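Local structure of transcriptional repressor (Vibrio fischeri, 3KV1) at residues V10-K15 / A25-D30; N81-S86 / S114-Y119; G169-K174 / T204-R209. The protein probably represses transcription as a SorC-family regulator, with a domain thought to bind a carbohydrate and a separate region likely to bind DNA. All blocks are in the same frame, centred on the assembly; numbering follows the deposited sequence. Where two conformers were deposited one is given.

Overall arrangement
All three contacts lie in the putative sugar-binding domain, whose alpha/beta architecture has a central mixed sheet. Interaction 1 packs helix 10-20 on strand 24-28, and interaction 2 pairs strands 83-86 and 114-116 of the same sheet; their centres are 30 Å apart and their nearest atoms about 14 Å apart. Interaction 3 joins the loop leading into helix 173-181 to the loop and 3-10 turn at 204-209, with its centre 27 Å from that of interaction 2 and 36 Å from that of interaction 1, on the opposite side of the chain's centre from the latter. Interaction 2 also reaches the second subunit. A bound glycerol, probably from the crystallisation liquor, lies about 4 Å from the side chain of Leu26 in interaction 1.

Interaction 1: V10-K15 / A25-D30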
ATOM      1  N   VAL A  10     -37.716  -0.910 -12.051  1.00 62.45           N
ATOM      2  CA  VAL A  10     -38.023  -1.546 -10.768  1.00 63.84           C
ATOM      3  C   VAL A  10     -38.605  -2.950 -10.962  1.00 66.15           C
ATOM      4  O   VAL A  10     -38.340  -3.860 -10.167  1.00 64.49           O
ATOM      5  CB  VAL A  10     -38.996  -0.698  -9.929  1.00 66.75           C
ATOM      6  CG1 VAL A  10     -39.334  -1.414  -8.620  1.00 66.85           C
ATOM      7  CG2 VAL A  10     -38.398   0.677  -9.658  1.00 66.34           C
ATOM      8  N   GLN A  11     -39.399  -3.119 -12.019  1.00 66.64           N
ATOM      9  CA  GLN A  11     -39.891  -4.439 -12.405  1.00 64.34           C
ATOM     10  C   GLN A  11     -38.726  -5.345 -12.769  1.00 51.11           C
ATOM     11  O   GLN A  11     -38.725  -6.537 -12.457  1.00 46.01           O
ATOM     12  CB  GLN A  11     -40.821  -4.340 -13.610  1.00 75.37           C
ATOM     13  CG  GLN A  11     -42.192  -3.791 -13.312  1.00 90.97           C
ATOM     14  CD  GLN A  11     -43.109  -3.881 -14.522  1.00 98.86           C
ATOM     15  OE1 GLN A  11     -42.665  -4.201 -15.629  1.00 97.15           O
ATOM     16  NE2 GLN A  11     -44.392  -3.602 -14.316  1.00104.72           N
ATOM     17  N   LEU A  12     -37.739  -4.775 -13.450  1.00 43.16           N
ATOM     18  CA  LEU A  12     -36.568  -5.529 -13.820  1.00 40.71           C
ATOM     19  C   LEU A  12     -35.828  -6.025 -12.562  1.00 35.84           C
ATOM     20  O   LEU A  12     -35.341  -7.157 -12.541  1.00 36.60           O
ATOM     21  CB  LEU A  12     -35.635  -4.692 -14.694  1.00 41.22           C
ATOM     22  CG  LEU A  12     -35.977  -4.457 -16.162  1.00 48.68           C
ATOM     23  CD1 LEU A  12     -34.929  -3.547 -16.801  1.00 43.76           C
ATOM     24  CD2 LEU A  12     -36.079  -5.786 -16.915  1.00 45.40           C
ATOM     25  N   GLU A  13     -35.764  -5.179 -11.537  0.58 35.05           N
ATOM     26  CA  GLU A  13     -35.034  -5.509 -10.315  0.58 33.87           C
ATOM     27  C   GLU A  13     -35.647  -6.743  -9.631  0.58 35.96           C
ATOM     28  O   GLU A  13     -34.931  -7.647  -9.197  0.58 28.67           O
ATOM     29  CB  GLU A  13     -34.957  -4.284  -9.376  0.58 33.47           C
ATOM     30  CG  GLU A  13     -34.042  -3.154  -9.895  0.58 33.51           C
ATOM     31  CD  GLU A  13     -34.103  -1.858  -9.063  0.58 43.09           C
ATOM     32  OE1 GLU A  13     -33.121  -1.064  -9.086  0.58 34.25           O
ATOM     33  OE2 GLU A  13     -35.137  -1.627  -8.394  0.58 48.20           O
ATOM     34  N   GLN A  14     -36.974  -6.795  -9.588  1.00 40.48           N
ATOM     35  CA  GLN A  14     -37.697  -7.899  -8.980  1.00 42.64           C
ATOM     36  C   GLN A  14     -37.451  -9.195  -9.748  1.00 35.33           C
ATOM     37  O   GLN A  14     -37.207 -10.237  -9.138  1.00 34.08           O
ATOM     38  CB  GLN A  14     -39.193  -7.575  -8.909  1.00 56.05           C
ATOM     39  CG  GLN A  14     -39.464  -6.218  -8.276  1.00 66.08           C
ATOM     40  CD  GLN A  14     -40.941  -5.862  -8.233  1.00 81.78           C
ATOM     41  OE1 GLN A  14     -41.809  -6.731  -8.360  1.00 88.90           O
ATOM     42  NE2 GLN A  14     -41.234  -4.574  -8.053  1.00 82.54           N
ATOM     43  N   LYS A  15     -37.491  -9.128 -11.084  1.00 34.73           N
ATOM     44  CA  LYS A  15     -37.242 -10.306 -11.905  1.00 34.72           C
ATOM     45  C   LYS A  15     -35.820 -10.815 -11.742  1.00 30.35           C
ATOM     46  O   LYS A  15     -35.595 -12.035 -11.676  1.00 31.40           O
ATOM     47  CB  LYS A  15     -37.542 -10.027 -13.382  1.00 32.30           C
ATOM     48  CG  LYS A  15     -39.047  -9.894 -13.692  1.00 39.53           C
ATOM     49  CD  LYS A  15     -39.281  -9.419 -15.141  1.00 41.59           C
ATOM     50  CE  LYS A  15     -40.767  -9.213 -15.450  1.00 52.79           C
ATOM     51  NZ  LYS A  15     -40.959  -8.690 -16.838  1.00 58.06           N
ATOM     52  N   ALA A  25     -31.013  -5.921  -6.698  1.00 22.48           N
ATOM     53  CA  ALA A  25     -30.536  -5.558  -8.016  1.00 20.69           C
ATOM     54  C   ALA A  25     -30.724  -4.051  -8.111  1.00 23.77           C
ATOM     55  O   ALA A  25     -31.799  -3.521  -7.757  1.00 29.23           O
ATOM     56  CB  ALA A  25     -31.331  -6.296  -9.093  1.00 20.09           C
ATOM     57  N   LEU A  26     -29.659  -3.360  -8.481  1.00 21.41           N
ATOM     58  CA  LEU A  26     -29.667  -1.900  -8.591  1.00 19.72           C
ATOM     59  C   LEU A  26     -29.531  -1.591 -10.102  1.00 25.50           C
ATOM     60  O   LEU A  26     -28.458  -1.782 -10.679  1.00 21.30           O
ATOM     61  CB  LEU A  26     -28.463  -1.336  -7.830  1.00 18.58           C
ATOM     62  CG  LEU A  26     -28.391  -1.816  -6.354  1.00 20.89           C
ATOM     63  CD1 LEU A  26     -27.155  -1.229  -5.676  1.00 21.57           C
ATOM     64  CD2 LEU A  26     -29.650  -1.334  -5.643  1.00 28.62           C
ATOM     65  N   ILE A  27     -30.597  -1.089 -10.725  1.00 21.50           N
ATOM     66  CA  ILE A  27     -30.592  -0.932 -12.180  1.00 20.53           C
ATOM     67  C   ILE A  27     -30.652   0.530 -12.598  1.00 25.00           C
ATOM     68  O   ILE A  27     -31.565   1.273 -12.216  1.00 24.57           O
ATOM     69  CB  ILE A  27     -31.786  -1.703 -12.801  1.00 25.37           C
ATOM     70  CG1 ILE A  27     -31.672  -3.186 -12.488  1.00 27.39           C
ATOM     71  CG2 ILE A  27     -31.884  -1.463 -14.316  1.00 27.02           C
ATOM     72  CD1 ILE A  27     -30.367  -3.802 -12.942  1.00 33.82           C
ATOM     73  N   SER A  28     -29.670   0.941 -13.393  0.65 23.69           N
ATOM     74  CA  SER A  28     -29.591   2.321 -13.861  0.65 23.69           C
ATOM     75  C   SER A  28     -30.102   2.417 -15.304  0.65 23.63           C
ATOM     76  O   SER A  28     -29.964   1.476 -16.107  0.65 21.50           O
ATOM     77  CB  SER A  28     -28.139   2.840 -13.743  0.65 24.35           C
ATOM     78  OG  SER A  28     -27.286   2.171 -14.654  0.65 25.46           O
ATOM     79  N   LEU A  29     -30.702   3.553 -15.638  1.00 23.98           N
ATOM     80  CA  LEU A  29     -31.185   3.761 -16.998  1.00 25.20           C
ATOM     81  C   LEU A  29     -30.007   3.758 -17.968  1.00 25.24           C
ATOM     82  O   LEU A  29     -28.883   4.125 -17.610  1.00 22.29           O
ATOM     83  CB  LEU A  29     -31.942   5.081 -17.099  1.00 25.66           C
ATOM     84  CG  LEU A  29     -33.199   5.113 -16.221  1.00 28.93           C
ATOM     85  CD1 LEU A  29     -33.845   6.473 -16.280  1.00 33.24           C
ATOM     86  CD2 LEU A  29     -34.179   4.021 -16.667  1.00 31.50           C
ATOM     87  N   ASP A  30     -30.257   3.347 -19.208  1.00 25.51           N
ATOM     88  CA  ASP A  30     -29.205   3.351 -20.216  1.00 25.78           C
ATOM     89  C   ASP A  30     -28.654   4.748 -20.489  1.00 22.20           C
ATOM     90  O   ASP A  30     -29.418   5.722 -20.622  1.00 24.30           O
ATOM     91  CB  ASP A  30     -29.717   2.729 -21.535  1.00 25.48           C
ATOM     92  CG  ASP A  30     -29.997   1.232 -21.414  1.00 33.88           C
ATOM     93  OD1 ASP A  30     -29.351   0.544 -20.577  1.00 29.16           O
ATOM     94  OD2 ASP A  30     -30.861   0.735 -22.175  1.00 33.95           O
TER
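With CG anti to its carbonyl carbon (chi1 -70°) and CD anti to CA (chi2 172°), Glu13 extends its carboxylate from helix 10-20 along the outer side of strand 24-28. Ile27 CG1 lies beside its own backbone N, and the two chains run alongside one another, pointing opposite ways. This helix-turn-strand unit, helix 10-20 leading into edge strand 24-28, forms one margin of the sheet, consistent with a Rossmann-like alpha/beta domain; helix and strand run roughly antiparallel. On its other side the strand pairs in parallel with 248-252 through Leu26 and Ser28, which leaves the N-H of Ile27 directed at the helix. There Glu13 OE1 accepts from Ile27 N at 3.0 Å through its anti lone pair, with an N-H...O angle of 157°, so that a side chain takes the place of a further strand. The same OE1 is 3.1 Å from Ala25 O, an acceptor facing an acceptor, which may raise the carboxylate's proton affinity. Glu13 was modelled in two conformers. The aliphatic part of Glu13 packs as well: its CG is 3.5 Å from Ile27 CG1. Ala25 sets its CB against the helix backbone, 3.8 Å from Glu13 O. Ile27 and Leu12 both also touch Val253 of helix 253-264, which packs alongside. Between these two side chains the approach is looser, with Leu12 CD1 4.4 Å from Ile27 CG2.

Interaction 2: N81-S86 / S114-Y119; sequences NARFVS and SSETLY
A parallel strand pair, 83-86 beside 114-116, is stitched by four backbone bonds. Ser114 N donates to Ala82 O (2.9 Å) nearly along the C=O axis; Phe84 N then reaches Ser114 O, Glu116 N reaches Phe84 O, and Ser86 N closes the series on Glu116 O (N-H...O 170°). Helix 100-111 connects the strands, making a beta-alpha-beta crossover of the central sheet, and packs on the face bearing Phe84 and Ser115. On the other face, Arg83 and Glu116 meet at a slant as a salt bridge, guanidinium and carboxylate planes 29° apart, with the syn lone pair of Glu116 OE1 turned to Arg83 NH1. Both residues have two deposited conformers, and the pair given is probably not occupied together: 2.4 Å from Arg83 NH1 to Glu116 OE1 and 1.9 Å from Arg83 CD to Glu116 OE2 are too short to be taken literally. Water 1 bridges Asn81 OD1 and Ser114 OG, and water 3 lies 2.7 Å from Ser86 OG with a weak bond to Glu116 O. Ser115 O accepts from Arg105 of the second subunit, and Thr117 OG1 bonds Asp101 of its own chain.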
ATOM      1  N   ASN A  81     -16.851   5.051  10.598  1.00 25.48           N
ATOM      2  CA  ASN A  81     -15.528   4.440  10.669  1.00 26.51           C
ATOM      3  C   ASN A  81     -15.498   3.010  10.137  1.00 24.51           C
ATOM      4  O   ASN A  81     -15.389   2.037  10.897  1.00 27.56           O
ATOM      5  CB  ASN A  81     -14.977   4.501  12.093  1.00 30.27           C
ATOM      6  CG  ASN A  81     -13.506   4.129  12.151  1.00 42.11           C
ATOM      7  OD1 ASN A  81     -12.827   4.114  11.122  1.00 39.07           O
ATOM      8  ND2 ASN A  81     -13.011   3.829  13.350  1.00 48.63           N
ATOM      9  N   ALA A  82     -15.581   2.881   8.826  1.00 25.01           N
ATOM     10  CA  ALA A  82     -15.565   1.562   8.185  1.00 24.84           C
ATOM     11  C   ALA A  82     -14.172   1.311   7.601  1.00 25.92           C
ATOM     12  O   ALA A  82     -13.373   2.243   7.469  1.00 31.41           O
ATOM     13  CB  ALA A  82     -16.619   1.498   7.105  1.00 25.00           C
ATOM     14  N   ARG A  83     -13.863   0.057   7.293  0.51 21.75           N
ATOM     15  CA  ARG A  83     -12.546  -0.261   6.758  0.51 19.26           C
ATOM     16  C   ARG A  83     -12.719  -0.673   5.305  0.51 21.54           C
ATOM     17  O   ARG A  83     -13.725  -1.314   4.919  0.51 21.16           O
ATOM     18  CB  ARG A  83     -11.859  -1.405   7.522  0.51 21.74           C
ATOM     19  CG  ARG A  83     -11.035  -0.992   8.745  0.51 26.84           C
ATOM     20  CD  ARG A  83     -10.144  -2.149   9.220  0.51 32.16           C
ATOM     21  NE  ARG A  83     -10.942  -3.287   9.666  0.51 31.57           N
ATOM     22  CZ  ARG A  83     -10.604  -4.566   9.529  0.51 39.45           C
ATOM     23  NH1 ARG A  83      -9.456  -4.917   8.954  0.51 37.24           N
ATOM     24  NH2 ARG A  83     -11.424  -5.507   9.981  0.51 41.32           N
ATOM     25  N   PHE A  84     -11.735  -0.289   4.501  1.00 17.79           N
ATOM     26  CA  PHE A  84     -11.693  -0.682   3.095  1.00 16.80           C
ATOM     27  C   PHE A  84     -10.391  -1.451   2.860  1.00 21.32           C
ATOM     28  O   PHE A  84      -9.300  -0.885   3.022  1.00 22.37           O
ATOM     29  CB  PHE A  84     -11.779   0.567   2.210  1.00 16.82           C
ATOM     30  CG  PHE A  84     -13.094   1.284   2.347  1.00 17.96           C
ATOM     31  CD1 PHE A  84     -13.238   2.308   3.277  1.00 19.74           C
ATOM     32  CD2 PHE A  84     -14.206   0.843   1.644  1.00 20.61           C
ATOM     33  CE1 PHE A  84     -14.479   2.950   3.419  1.00 20.77           C
ATOM     34  CE2 PHE A  84     -15.426   1.457   1.800  1.00 21.74           C
ATOM     35  CZ  PHE A  84     -15.558   2.518   2.709  1.00 19.51           C
ATOM     36  N   VAL A  85     -10.517  -2.741   2.529  1.00 15.52           N
ATOM     37  CA  VAL A  85      -9.383  -3.660   2.490  1.00 14.50           C
ATOM     38  C   VAL A  85      -9.135  -4.120   1.063  1.00 18.32           C
ATOM     39  O   VAL A  85     -10.063  -4.616   0.398  1.00 18.74           O
ATOM     40  CB  VAL A  85      -9.652  -4.918   3.344  1.00 19.21           C
ATOM     41  CG1 VAL A  85      -8.379  -5.755   3.431  1.00 21.82           C
ATOM     42  CG2 VAL A  85     -10.146  -4.521   4.753  1.00 20.19           C
ATOM     43  N   SER A  86      -7.902  -3.963   0.572  1.00 16.14           N
ATOM     44  CA  SER A  86      -7.597  -4.431  -0.797  1.00 18.33           C
ATOM     45  C   SER A  86      -7.729  -5.926  -0.913  1.00 19.59           C
ATOM     46  O   SER A  86      -7.187  -6.671  -0.078  1.00 20.75           O
ATOM     47  CB  SER A  86      -6.159  -4.051  -1.157  1.00 25.29           C
ATOM     48  OG  SER A  86      -6.037  -2.652  -1.234  1.00 32.48           O
ATOM     49  N   SER A 114     -11.014   3.961   7.207  1.00 24.49           N
ATOM     50  CA  SER A 114      -9.609   3.646   7.008  1.00 23.44           C
ATOM     51  C   SER A 114      -9.395   2.668   5.877  1.00 22.44           C
ATOM     52  O   SER A 114     -10.336   2.009   5.447  1.00 24.03           O
ATOM     53  CB  SER A 114      -9.016   3.035   8.279  1.00 26.48           C
ATOM     54  OG  SER A 114      -9.681   1.832   8.580  1.00 32.17           O
ATOM     55  N   SER A 115      -8.163   2.553   5.405  1.00 21.53           N
ATOM     56  CA  SER A 115      -7.928   1.564   4.358  1.00 18.07           C
ATOM     57  C   SER A 115      -6.805   0.653   4.783  1.00 21.35           C
ATOM     58  O   SER A 115      -5.934   1.062   5.559  1.00 25.53           O
ATOM     59  CB  SER A 115      -7.595   2.235   3.033  1.00 21.65           C
ATOM     60  OG  SER A 115      -6.440   3.013   3.170  1.00 25.94           O
ATOM     61  N   GLU A 116      -6.782  -0.551   4.224  0.52 18.80           N
ATOM     62  CA  GLU A 116      -5.808  -1.574   4.609  0.52 21.50           C
ATOM     63  C   GLU A 116      -5.167  -2.172   3.345  0.52 21.98           C
ATOM     64  O   GLU A 116      -5.826  -2.859   2.551  0.52 21.99           O
ATOM     65  CB  GLU A 116      -6.475  -2.644   5.482  0.52 23.26           C
ATOM     66  CG  GLU A 116      -7.049  -2.057   6.779  0.52 27.55           C
ATOM     67  CD  GLU A 116      -7.755  -3.054   7.710  0.52 32.53           C
ATOM     68  OE1 GLU A 116      -7.678  -4.283   7.496  0.52 35.80           O
ATOM     69  OE2 GLU A 116      -8.390  -2.583   8.682  0.52 33.55           O
ATOM     70  N   THR A 117      -3.885  -1.880   3.155  1.00 21.50           N
ATOM     71  CA  THR A 117      -3.190  -2.248   1.907  1.00 20.64           C
ATOM     72  C   THR A 117      -2.776  -3.728   1.896  1.00 21.00           C
ATOM     73  O   THR A 117      -2.413  -4.285   2.940  1.00 21.77           O
ATOM     74  CB  THR A 117      -1.944  -1.342   1.727  1.00 34.91           C
ATOM     75  OG1 THR A 117      -2.392   0.004   1.516  1.00 34.03           O
ATOM     76  CG2 THR A 117      -1.092  -1.792   0.528  1.00 29.35           C
ATOM     77  N   LEU A 118      -2.876  -4.365   0.726  1.00 20.04           N
ATOM     78  CA  LEU A 118      -2.283  -5.690   0.545  1.00 21.12           C
ATOM     79  C   LEU A 118      -0.868  -5.427   0.037  1.00 23.08           C
ATOM     80  O   LEU A 118      -0.719  -4.879  -1.063  1.00 20.65           O
ATOM     81  CB  LEU A 118      -3.118  -6.510  -0.453  1.00 20.85           C
ATOM     82  CG  LEU A 118      -2.659  -7.955  -0.660  1.00 23.45           C
ATOM     83  CD1 LEU A 118      -2.685  -8.766   0.634  1.00 23.21           C
ATOM     84  CD2 LEU A 118      -3.576  -8.601  -1.707  1.00 26.78           C
ATOM     85  N   TYR A 119       0.161  -5.738   0.855  1.00 20.79           N
ATOM     86  CA  TYR A 119       1.561  -5.438   0.499  1.00 22.44           C
ATOM     87  C   TYR A 119       2.181  -6.482  -0.427  1.00 20.09           C
ATOM     88  O   TYR A 119       3.135  -7.188  -0.044  1.00 19.75           O
ATOM     89  CB  TYR A 119       2.424  -5.260   1.778  1.00 20.99           C
ATOM     90  CG  TYR A 119       1.979  -4.050   2.541  1.00 20.44           C
ATOM     91  CD1 TYR A 119       1.282  -4.182   3.737  1.00 20.58           C
ATOM     92  CD2 TYR A 119       2.197  -2.769   2.038  1.00 20.99           C
ATOM     93  CE1 TYR A 119       0.841  -3.052   4.438  1.00 22.13           C
ATOM     94  CE2 TYR A 119       1.740  -1.629   2.730  1.00 21.35           C
ATOM     95  CZ  TYR A 119       1.064  -1.789   3.922  1.00 24.45           C
ATOM     96  OH  TYR A 119       0.604  -0.661   4.597  1.00 28.38           O
TER
HETATM   97  O   HOH W   1     -11.433   2.045  10.732  1.00 49.02           O
HETATM   98  O   HOH W   2      -2.761  -3.349  -2.149  1.00 27.71           O
HETATM   99  O   HOH W   3      -5.909  -0.630   0.521  1.00 50.66           O

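Interaction 3: G169-K174 / T204-R209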
ATOM      1  N   GLY A 169       3.528  -7.950 -19.249  1.00 43.06           N
ATOM      2  CA  GLY A 169       4.548  -8.981 -19.358  1.00 45.43           C
ATOM      3  C   GLY A 169       4.442 -10.145 -18.384  1.00 43.84           C
ATOM      4  O   GLY A 169       5.383 -10.933 -18.231  1.00 43.18           O
ATOM      5  N   PHE A 170       3.296 -10.282 -17.729  1.00 36.03           N
ATOM      6  CA  PHE A 170       3.155 -11.346 -16.740  1.00 34.05           C
ATOM      7  C   PHE A 170       2.602 -12.649 -17.348  1.00 33.40           C
ATOM      8  O   PHE A 170       2.695 -13.718 -16.735  1.00 31.98           O
ATOM      9  CB  PHE A 170       2.288 -10.878 -15.562  1.00 29.90           C
ATOM     10  CG  PHE A 170       2.861  -9.690 -14.803  1.00 28.37           C
ATOM     11  CD1 PHE A 170       3.880  -9.874 -13.889  1.00 28.31           C
ATOM     12  CD2 PHE A 170       2.331  -8.409 -14.971  1.00 35.51           C
ATOM     13  CE1 PHE A 170       4.402  -8.794 -13.168  1.00 31.42           C
ATOM     14  CE2 PHE A 170       2.832  -7.332 -14.254  1.00 36.68           C
ATOM     15  CZ  PHE A 170       3.872  -7.524 -13.359  1.00 34.57           C
ATOM     16  N   PHE A 171       2.051 -12.556 -18.554  1.00 29.33           N
ATOM     17  CA  PHE A 171       1.358 -13.684 -19.180  1.00 29.81           C
ATOM     18  C   PHE A 171       1.524 -13.481 -20.691  1.00 30.51           C
ATOM     19  O   PHE A 171       1.426 -12.353 -21.170  1.00 35.18           O
ATOM     20  CB  PHE A 171      -0.120 -13.574 -18.791  1.00 34.38           C
ATOM     21  CG  PHE A 171      -0.900 -14.866 -18.835  1.00 31.02           C
ATOM     22  CD1 PHE A 171      -0.425 -16.027 -18.244  1.00 34.32           C
ATOM     23  CD2 PHE A 171      -2.172 -14.876 -19.395  1.00 31.33           C
ATOM     24  CE1 PHE A 171      -1.190 -17.189 -18.255  1.00 37.11           C
ATOM     25  CE2 PHE A 171      -2.940 -16.036 -19.424  1.00 32.05           C
ATOM     26  CZ  PHE A 171      -2.454 -17.190 -18.852  1.00 33.32           C
ATOM     27  N   THR A 172       1.763 -14.542 -21.453  1.00 28.31           N
ATOM     28  CA  THR A 172       1.936 -14.379 -22.900  1.00 32.93           C
ATOM     29  C   THR A 172       0.585 -14.190 -23.619  1.00 32.85           C
ATOM     30  O   THR A 172      -0.441 -14.667 -23.154  1.00 31.84           O
ATOM     31  CB  THR A 172       2.691 -15.576 -23.560  1.00 35.51           C
ATOM     32  OG1 THR A 172       1.847 -16.726 -23.576  1.00 36.41           O
ATOM     33  CG2 THR A 172       3.972 -15.926 -22.810  1.00 36.86           C
ATOM     34  N   PRO A 173       0.591 -13.493 -24.768  1.00 31.76           N
ATOM     35  CA  PRO A 173      -0.620 -13.416 -25.599  1.00 31.77           C
ATOM     36  C   PRO A 173      -1.139 -14.823 -25.920  1.00 32.78           C
ATOM     37  O   PRO A 173      -2.346 -15.076 -25.898  1.00 33.88           O
ATOM     38  CB  PRO A 173      -0.120 -12.729 -26.884  1.00 37.10           C
ATOM     39  CG  PRO A 173       1.066 -11.893 -26.414  1.00 39.12           C
ATOM     40  CD  PRO A 173       1.710 -12.698 -25.312  1.00 36.19           C
ATOM     41  N   LYS A 174      -0.224 -15.733 -26.238  1.00 29.52           N
ATOM     42  CA  LYS A 174      -0.606 -17.113 -26.533  1.00 28.38           C
ATOM     43  C   LYS A 174      -1.343 -17.746 -25.345  1.00 30.73           C
ATOM     44  O   LYS A 174      -2.407 -18.349 -25.517  1.00 34.55           O
ATOM     45  CB  LYS A 174       0.625 -17.937 -26.921  1.00 35.21           C
ATOM     46  CG  LYS A 174       0.348 -19.400 -27.208  1.00 35.88           C
ATOM     47  CD  LYS A 174       1.619 -20.090 -27.715  1.00 44.28           C
ATOM     48  CE  LYS A 174       1.391 -21.578 -28.038  1.00 44.64           C
ATOM     49  NZ  LYS A 174       1.018 -22.330 -26.801  1.00 46.04           N
ATOM     50  N   THR A 204      -7.427 -22.357 -14.609  1.00 36.30           N
ATOM     51  CA  THR A 204      -6.739 -21.645 -15.674  1.00 36.28           C
ATOM     52  C   THR A 204      -5.354 -21.211 -15.176  1.00 33.86           C
ATOM     53  O   THR A 204      -5.171 -20.943 -13.988  1.00 34.31           O
ATOM     54  CB  THR A 204      -7.548 -20.416 -16.137  1.00 31.88           C
ATOM     55  OG1 THR A 204      -6.747 -19.622 -17.018  1.00 31.72           O
ATOM     56  CG2 THR A 204      -7.997 -19.564 -14.946  1.00 31.32           C
ATOM     57  N   LEU A 205      -4.390 -21.152 -16.093  1.00 29.30           N
ATOM     58  CA  LEU A 205      -3.055 -20.625 -15.751  1.00 30.89           C
ATOM     59  C   LEU A 205      -3.114 -19.190 -15.261  1.00 25.79           C
ATOM     60  O   LEU A 205      -2.210 -18.749 -14.539  1.00 27.54           O
ATOM     61  CB  LEU A 205      -2.134 -20.670 -16.988  1.00 28.60           C
ATOM     62  CG  LEU A 205      -1.683 -22.008 -17.553  1.00 31.83           C
ATOM     63  CD1 LEU A 205      -0.691 -21.769 -18.698  1.00 32.38           C
ATOM     64  CD2 LEU A 205      -1.053 -22.882 -16.476  1.00 35.53           C
HETATM   65  N   MSE A 206      -4.159 -18.470 -15.670  0.51 24.33           N
HETATM   66  CA  MSE A 206      -4.288 -17.042 -15.364  0.51 25.58           C
HETATM   67  C   MSE A 206      -4.176 -16.743 -13.886  0.51 24.85           C
HETATM   68  O   MSE A 206      -3.470 -15.829 -13.487  0.51 24.18           O
HETATM   69  CB  MSE A 206      -5.630 -16.493 -15.858  0.51 27.23           C
HETATM   70  CG  MSE A 206      -5.929 -16.809 -17.294  0.51 22.34           C
HETATM   71 SE   MSE A 206      -7.264 -15.563 -18.024  0.51 34.12          SE
HETATM   72  CE  MSE A 206      -6.236 -13.896 -17.699  0.51 28.77           C
ATOM     73  N   ARG A 207      -4.915 -17.493 -13.081  0.51 26.86           N
ATOM     74  CA  ARG A 207      -5.001 -17.202 -11.664  0.51 24.09           C
ATOM     75  C   ARG A 207      -3.670 -17.505 -10.971  0.51 26.35           C
ATOM     76  O   ARG A 207      -3.369 -16.932  -9.909  0.51 25.68           O
ATOM     77  CB  ARG A 207      -6.179 -17.959 -11.033  0.51 25.95           C
ATOM     78  CG  ARG A 207      -6.520 -17.525  -9.618  0.51 27.62           C
ATOM     79  CD  ARG A 207      -7.314 -18.619  -8.916  0.51 32.90           C
ATOM     80  NE  ARG A 207      -6.674 -19.017  -7.666  0.51 43.08           N
ATOM     81  CZ  ARG A 207      -7.036 -20.063  -6.937  0.51 48.37           C
ATOM     82  NH1 ARG A 207      -8.039 -20.835  -7.329  0.51 51.61           N
ATOM     83  NH2 ARG A 207      -6.387 -20.340  -5.817  0.51 51.85           N
ATOM     84  N   GLY A 208      -2.851 -18.372 -11.574  1.00 24.06           N
ATOM     85  CA  GLY A 208      -1.505 -18.564 -11.042  1.00 27.51           C
ATOM     86  C   GLY A 208      -0.637 -17.308 -11.138  1.00 28.77           C
ATOM     87  O   GLY A 208       0.482 -17.275 -10.634  1.00 30.89           O
ATOM     88  N   ARG A 209      -1.133 -16.285 -11.835  1.00 25.39           N
ATOM     89  CA  ARG A 209      -0.373 -15.053 -12.002  1.00 22.50           C
ATOM     90  C   ARG A 209      -0.941 -13.892 -11.184  1.00 23.14           C
ATOM     91  O   ARG A 209      -0.511 -12.775 -11.372  1.00 24.54           O
ATOM     92  CB  ARG A 209      -0.370 -14.603 -13.488  1.00 23.37           C
ATOM     93  CG  ARG A 209       0.095 -15.663 -14.469  1.00 23.71           C
ATOM     94  CD  ARG A 209       1.520 -16.177 -14.211  1.00 28.78           C
ATOM     95  NE  ARG A 209       1.638 -17.469 -14.881  1.00 29.93           N
ATOM     96  CZ  ARG A 209       2.082 -17.653 -16.121  1.00 37.56           C
ATOM     97  NH1 ARG A 209       2.533 -16.638 -16.857  1.00 35.81           N
ATOM     98  NH2 ARG A 209       2.074 -18.873 -16.623  1.00 36.96           N
TER
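The ring of Phe171 stands almost upright on the guanidinium of Arg209, their planes 84° apart, with the edge of the ring set over a face of the guanidinium. With CG anti to its backbone N (chi1 -156°), Phe171 points its ring at segment 204-209, and CD1 stands 3.3 Å from Arg209 NH1, offset toward the rim of the guanidinium. The arginine bends at chi2, so that NH1 swings back to Phe170 O at 2.9 Å (N-H...O 150°), in the planes of both the guanidinium and the carbonyl. Bond and ring edge together limit the rotation of the group, and Glu175 grips NH2 by a salt bridge. Farther out on the ring, Leu205 CB meets the edge at CE1 (3.8 Å), and CG of Met206, a selenomethionine, lies 3.8 Å from CE2. An ST turn, Met206 N to Thr204 OG1 (3.1 Å), shapes the backbone carrying these two. Gly169 ends the preceding helix in a Schellman motif, and Thr172 N-caps helix 173-181 by accepting from Glu175 N. That helix meets Leu205 and Met206 on Glu175 and Phe176, helix 164-167 touches Met206 and Arg209 through Met165, and strand 193-196 reaches Met206 through Phe194.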